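DNA repair protein RecN (Deinococcus radiodurans, PDB 4ABY) probably takes part in recombinational repair of DNA double-strand breaks as an SMC-like ATPase. Local coordinates at residues Leu241-Met254 with Glu300-Leu312. Residues are numbered along the deposited sequence; the frame is centred on the assembly and turned at random.
Sequences LVDSLLAVIRELGM and ELSRVMLAVSTVL
Met254, a selenomethionine, lies across Arg303 and Val304 of the helix 300-312. Its CE sits 3.8 Å from Arg303 NE, and it approaches the guanidinium obliquely. Its SE lies 4.1 Å from Val304 CG2, where the two side chains cross at about a right angle. The chain bends at its last torsion (chi3 -74°), which turns the methyl toward Arg303. Phe281 of strand 276-282 also touches both Met254 and Val304.

Leu245 carries much of the other half. Its CD2 makes the close contacts. It packs on the helix backbone at Val308 CA (3.6 Å) and beside Val311 CB (3.7 Å). One turn further on, Leu241 CD1 meets Leu312 CD2. Between Leu245 and Met254, Ala307 CB touches Val248 CG1. Ile249 CG1 is 3.5 Å from Ala307 CB. The CA atoms of Ile249 and Ala307 are the nearest pair across the contact.

The contact belongs to the head domain of RecN, an SMC-type ATPase head of the P-loop NTPase class. The C-terminal part of the long helix 214-249 packs on helix 298-312. The axes of 241-249 and 300-312 come within 9.0 Å, with 125° between their N-to-C directions. Ser302 OG bonds to Asp322 O, just after strand 318-321 of the mixed sheet. The probable ATP-binding P-loop, Gly67-Ser74, lies away from this contact.

Leu252 is the last residue of a type I turn that begins at Ile249. Its CD2 rests near Arg303 O, and its own carbonyl O accepts a weak, bent hydrogen bond from Arg303 NE (3.0 Å, N-H...O 122°). Val336 of helix 330-343 touches both Leu252 and Arg303.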
loop_
_atom_site.group_PDB
_atom_site.type_symbol
_atom_site.label_atom_id
_atom_site.label_comp_id
_atom_site.label_asym_id
_atom_site.label_seq_id
_atom_site.Cartn_x
_atom_site.Cartn_y
_atom_site.Cartn_z
ATOM N N LEU A 241 0.875 -20.945 -0.662
ATOM C CA LEU A 241 0.924 -19.490 -0.756
ATOM C C LEU A 241 0.609 -18.847 0.586
ATOM O O LEU A 241 1.282 -17.910 1.006
ATOM C CB LEU A 241 -0.055 -18.989 -1.822
ATOM C CG LEU A 241 -0.240 -17.477 -1.950
ATOM C CD1 LEU A 241 1.069 -16.815 -2.308
ATOM C CD2 LEU A 241 -1.301 -17.146 -2.983
ATOM N N VAL A 242 -0.420 -19.353 1.254
ATOM C CA VAL A 242 -0.787 -18.862 2.576
ATOM C C VAL A 242 0.340 -19.118 3.570
ATOM O O VAL A 242 0.559 -18.339 4.498
ATOM C CB VAL A 242 -2.079 -19.528 3.084
ATOM C CG1 VAL A 242 -2.166 -19.450 4.597
ATOM C CG2 VAL A 242 -3.291 -18.885 2.438
ATOM N N ASP A 243 1.057 -20.217 3.361
ATOM C CA ASP A 243 2.141 -20.609 4.250
ATOM C C ASP A 243 3.327 -19.667 4.150
ATOM O O ASP A 243 3.996 -19.391 5.147
ATOM C CB ASP A 243 2.584 -22.040 3.948
ATOM C CG ASP A 243 1.759 -23.071 4.694
ATOM O OD1 ASP A 243 0.957 -22.670 5.569
ATOM O OD2 ASP A 243 1.921 -24.280 4.409
ATOM N N SER A 244 3.582 -19.174 2.943
ATOM C CA SER A 244 4.727 -18.311 2.703
ATOM C C SER A 244 4.480 -16.926 3.277
ATOM O O SER A 244 5.413 -16.255 3.720
ATOM C CB SER A 244 5.025 -18.218 1.210
ATOM O OG SER A 244 4.042 -17.440 0.562
ATOM N N LEU A 245 3.221 -16.500 3.269
ATOM C CA LEU A 245 2.846 -15.212 3.835
ATOM C C LEU A 245 2.866 -15.273 5.355
ATOM O O LEU A 245 3.472 -14.428 6.012
ATOM C CB LEU A 245 1.472 -14.786 3.334
ATOM C CG LEU A 245 1.427 -14.423 1.851
ATOM C CD1 LEU A 245 -0.000 -14.202 1.381
ATOM C CD2 LEU A 245 2.277 -13.195 1.600
ATOM N N LEU A 246 2.212 -16.282 5.914
ATOM C CA LEU A 246 2.203 -16.465 7.361
ATOM C C LEU A 246 3.612 -16.564 7.948
ATOM O O LEU A 246 3.858 -16.109 9.058
ATOM C CB LEU A 246 1.363 -17.686 7.742
ATOM C CG LEU A 246 -0.146 -17.450 7.649
ATOM C CD1 LEU A 246 -0.908 -18.730 7.909
ATOM C CD2 LEU A 246 -0.571 -16.367 8.622
ATOM N N ALA A 247 4.534 -17.153 7.195
ATOM C CA ALA A 247 5.923 -17.265 7.632
ATOM C C ALA A 247 6.485 -15.910 8.032
ATOM O O ALA A 247 7.242 -15.800 9.000
ATOM C CB ALA A 247 6.776 -17.876 6.539
ATOM N N VAL A 248 6.119 -14.879 7.274
ATOM C CA VAL A 248 6.585 -13.525 7.546
ATOM C C VAL A 248 5.697 -12.818 8.567
ATOM O O VAL A 248 6.181 -12.309 9.574
ATOM C CB VAL A 248 6.655 -12.689 6.266
ATOM C CG1 VAL A 248 7.081 -11.269 6.593
ATOM C CG2 VAL A 248 7.612 -13.327 5.280
ATOM N N ILE A 249 4.395 -12.802 8.309
ATOM C CA ILE A 249 3.442 -12.153 9.208
ATOM C C ILE A 249 3.628 -12.519 10.684
ATOM O O ILE A 249 3.497 -11.666 11.561
ATOM C CB ILE A 249 1.986 -12.443 8.795
ATOM C CG1 ILE A 249 1.731 -11.914 7.385
ATOM C CG2 ILE A 249 1.014 -11.820 9.785
ATOM C CD1 ILE A 249 0.334 -12.159 6.888
ATOM N N ARG A 250 3.935 -13.779 10.961
ATOM C CA ARG A 250 4.034 -14.231 12.344
ATOM C C ARG A 250 5.273 -13.705 13.065
ATOM O O ARG A 250 5.403 -13.862 14.281
ATOM C CB ARG A 250 3.981 -15.754 12.420
ATOM C CG ARG A 250 2.667 -16.331 11.950
ATOM C CD ARG A 250 2.539 -17.772 12.368
ATOM N NE ARG A 250 1.171 -18.247 12.222
ATOM C CZ ARG A 250 0.801 -19.205 11.382
ATOM N NH1 ARG A 250 1.704 -19.799 10.619
ATOM N NH2 ARG A 250 -0.468 -19.574 11.314
ATOM N N GLU A 251 6.181 -13.083 12.317
ATOM C CA GLU A 251 7.388 -12.513 12.907
ATOM C C GLU A 251 7.219 -11.020 13.132
ATOM O O GLU A 251 8.101 -10.363 13.680
ATOM C CB GLU A 251 8.607 -12.773 12.021
ATOM C CG GLU A 251 8.736 -14.208 11.550
ATOM C CD GLU A 251 8.449 -15.222 12.648
ATOM O OE1 GLU A 251 8.880 -14.997 13.802
ATOM O OE2 GLU A 251 7.786 -16.247 12.351
ATOM N N LEU A 252 6.070 -10.503 12.714
ATOM C CA LEU A 252 5.783 -9.078 12.766
ATOM C C LEU A 252 4.827 -8.727 13.901
ATOM O O LEU A 252 4.060 -7.766 13.801
ATOM C CB LEU A 252 5.186 -8.624 11.436
ATOM C CG LEU A 252 6.151 -8.264 10.306
ATOM C CD1 LEU A 252 7.286 -9.265 10.203
ATOM C CD2 LEU A 252 5.397 -8.158 8.994
ATOM N N GLY A 253 4.869 -9.508 14.976
ATOM C CA GLY A 253 4.030 -9.244 16.132
ATOM C C GLY A 253 2.641 -9.857 16.066
ATOM O O GLY A 253 1.706 -9.365 16.698
HETATM N N MSE A 254 2.509 -10.931 15.292
HETATM C CA MSE A 254 1.268 -11.692 15.209
HETATM C C MSE A 254 1.612 -13.173 15.141
HETATM O O MSE A 254 1.409 -13.818 14.114
HETATM C CB MSE A 254 0.462 -11.278 13.978
HETATM C CG MSE A 254 -0.242 -9.945 14.119
HETATM SE SE MSE A 254 -0.715 -9.133 12.407
HETATM C CE MSE A 254 1.044 -8.541 11.822
ATOM N N GLU A 300 -1.796 -3.115 12.208
ATOM C CA GLU A 300 -1.796 -4.538 11.884
ATOM C C GLU A 300 -2.035 -4.771 10.398
ATOM O O GLU A 300 -1.397 -5.625 9.787
ATOM C CB GLU A 300 -2.834 -5.297 12.709
ATOM C CG GLU A 300 -2.468 -5.449 14.172
ATOM C CD GLU A 300 -3.355 -6.446 14.893
ATOM O OE1 GLU A 300 -4.551 -6.541 14.546
ATOM O OE2 GLU A 300 -2.854 -7.136 15.808
ATOM N N LEU A 301 -2.960 -4.012 9.822
ATOM C CA LEU A 301 -3.213 -4.083 8.392
ATOM C C LEU A 301 -1.927 -3.742 7.637
ATOM O O LEU A 301 -1.500 -4.489 6.753
ATOM C CB LEU A 301 -4.348 -3.132 8.003
ATOM C CG LEU A 301 -4.923 -3.240 6.588
ATOM C CD1 LEU A 301 -5.294 -4.667 6.270
ATOM C CD2 LEU A 301 -6.125 -2.330 6.422
ATOM N N SER A 302 -1.302 -2.626 8.007
ATOM C CA SER A 302 -0.054 -2.195 7.378
ATOM C C SER A 302 1.003 -3.289 7.394
ATOM O O SER A 302 1.699 -3.502 6.404
ATOM C CB SER A 302 0.502 -0.944 8.060
ATOM O OG SER A 302 -0.316 0.188 7.816
ATOM N N ARG A 303 1.130 -3.978 8.520
ATOM C CA ARG A 303 2.169 -4.991 8.649
ATOM C C ARG A 303 1.850 -6.223 7.821
ATOM O O ARG A 303 2.752 -6.925 7.368
ATOM C CB ARG A 303 2.420 -5.348 10.113
ATOM C CG ARG A 303 3.076 -4.217 10.878
ATOM C CD ARG A 303 3.607 -4.674 12.208
ATOM N NE ARG A 303 2.563 -5.253 13.043
ATOM C CZ ARG A 303 1.775 -4.555 13.855
ATOM N NH1 ARG A 303 1.897 -3.234 13.941
ATOM N NH2 ARG A 303 0.862 -5.182 14.582
ATOM N N VAL A 304 0.564 -6.480 7.615
ATOM C CA VAL A 304 0.157 -7.593 6.773
ATOM C C VAL A 304 0.377 -7.212 5.316
ATOM O O VAL A 304 0.768 -8.045 4.499
ATOM C CB VAL A 304 -1.304 -7.996 7.024
ATOM C CG1 VAL A 304 -1.730 -9.078 6.049
ATOM C CG2 VAL A 304 -1.471 -8.476 8.450
HETATM N N MSE A 305 0.146 -5.939 5.005
HETATM C CA MSE A 305 0.398 -5.415 3.664
HETATM C C MSE A 305 1.882 -5.468 3.340
HETATM O O MSE A 305 2.270 -5.813 2.226
HETATM C CB MSE A 305 -0.114 -3.980 3.531
HETATM C CG MSE A 305 -1.625 -3.840 3.600
HETATM SE SE MSE A 305 -2.564 -4.831 2.203
HETATM C CE MSE A 305 -2.834 -6.535 3.112
ATOM N N LEU A 306 2.708 -5.119 4.319
ATOM C CA LEU A 306 4.152 -5.197 4.161
ATOM C C LEU A 306 4.591 -6.620 3.823
ATOM O O LEU A 306 5.326 -6.836 2.862
ATOM C CB LEU A 306 4.857 -4.715 5.430
ATOM C CG LEU A 306 6.378 -4.884 5.482
ATOM C CD1 LEU A 306 7.041 -4.121 4.353
ATOM C CD2 LEU A 306 6.912 -4.427 6.823
ATOM N N ALA A 307 4.132 -7.584 4.616
ATOM C CA ALA A 307 4.484 -8.985 4.404
ATOM C C ALA A 307 4.126 -9.438 3.000
ATOM O O ALA A 307 4.964 -9.964 2.275
ATOM C CB ALA A 307 3.803 -9.870 5.431
ATOM N N VAL A 308 2.873 -9.232 2.618
ATOM C CA VAL A 308 2.430 -9.583 1.276
ATOM C C VAL A 308 3.267 -8.857 0.226
ATOM O O VAL A 308 3.646 -9.438 -0.787
ATOM C CB VAL A 308 0.945 -9.247 1.060
ATOM C CG1 VAL A 308 0.487 -9.754 -0.292
ATOM C CG2 VAL A 308 0.102 -9.852 2.169
ATOM N N SER A 309 3.563 -7.587 0.476
ATOM C CA SER A 309 4.338 -6.792 -0.468
ATOM C C SER A 309 5.765 -7.309 -0.685
ATOM O O SER A 309 6.264 -7.285 -1.807
ATOM C CB SER A 309 4.349 -5.317 -0.056
ATOM O OG SER A 309 3.078 -4.724 -0.264
ATOM N N THR A 310 6.430 -7.776 0.368
ATOM C CA THR A 310 7.796 -8.270 0.204
ATOM C C THR A 310 7.819 -9.697 -0.326
ATOM O O THR A 310 8.709 -10.064 -1.095
ATOM C CB THR A 310 8.593 -8.229 1.509
ATOM O OG1 THR A 310 8.064 -9.199 2.416
ATOM C CG2 THR A 310 8.517 -6.859 2.138
ATOM N N VAL A 311 6.843 -10.501 0.091
ATOM C CA VAL A 311 6.791 -11.910 -0.290
ATOM C C VAL A 311 6.406 -12.087 -1.755
ATOM O O VAL A 311 6.999 -12.901 -2.460
ATOM C CB VAL A 311 5.810 -12.705 0.597
ATOM C CG1 VAL A 311 5.654 -14.129 0.085
ATOM C CG2 VAL A 311 6.280 -12.704 2.041
ATOM N N LEU A 312 5.422 -11.314 -2.208
ATOM C CA LEU A 312 4.899 -11.441 -3.570
ATOM C C LEU A 312 5.261 -10.264 -4.476
ATOM O O LEU A 312 5.098 -10.339 -5.691
ATOM C CB LEU A 312 3.378 -11.618 -3.548
ATOM C CG LEU A 312 2.841 -12.904 -2.922
ATOM C CD1 LEU A 312 1.324 -12.909 -2.946
ATOM C CD2 LEU A 312 3.392 -14.114 -3.657
#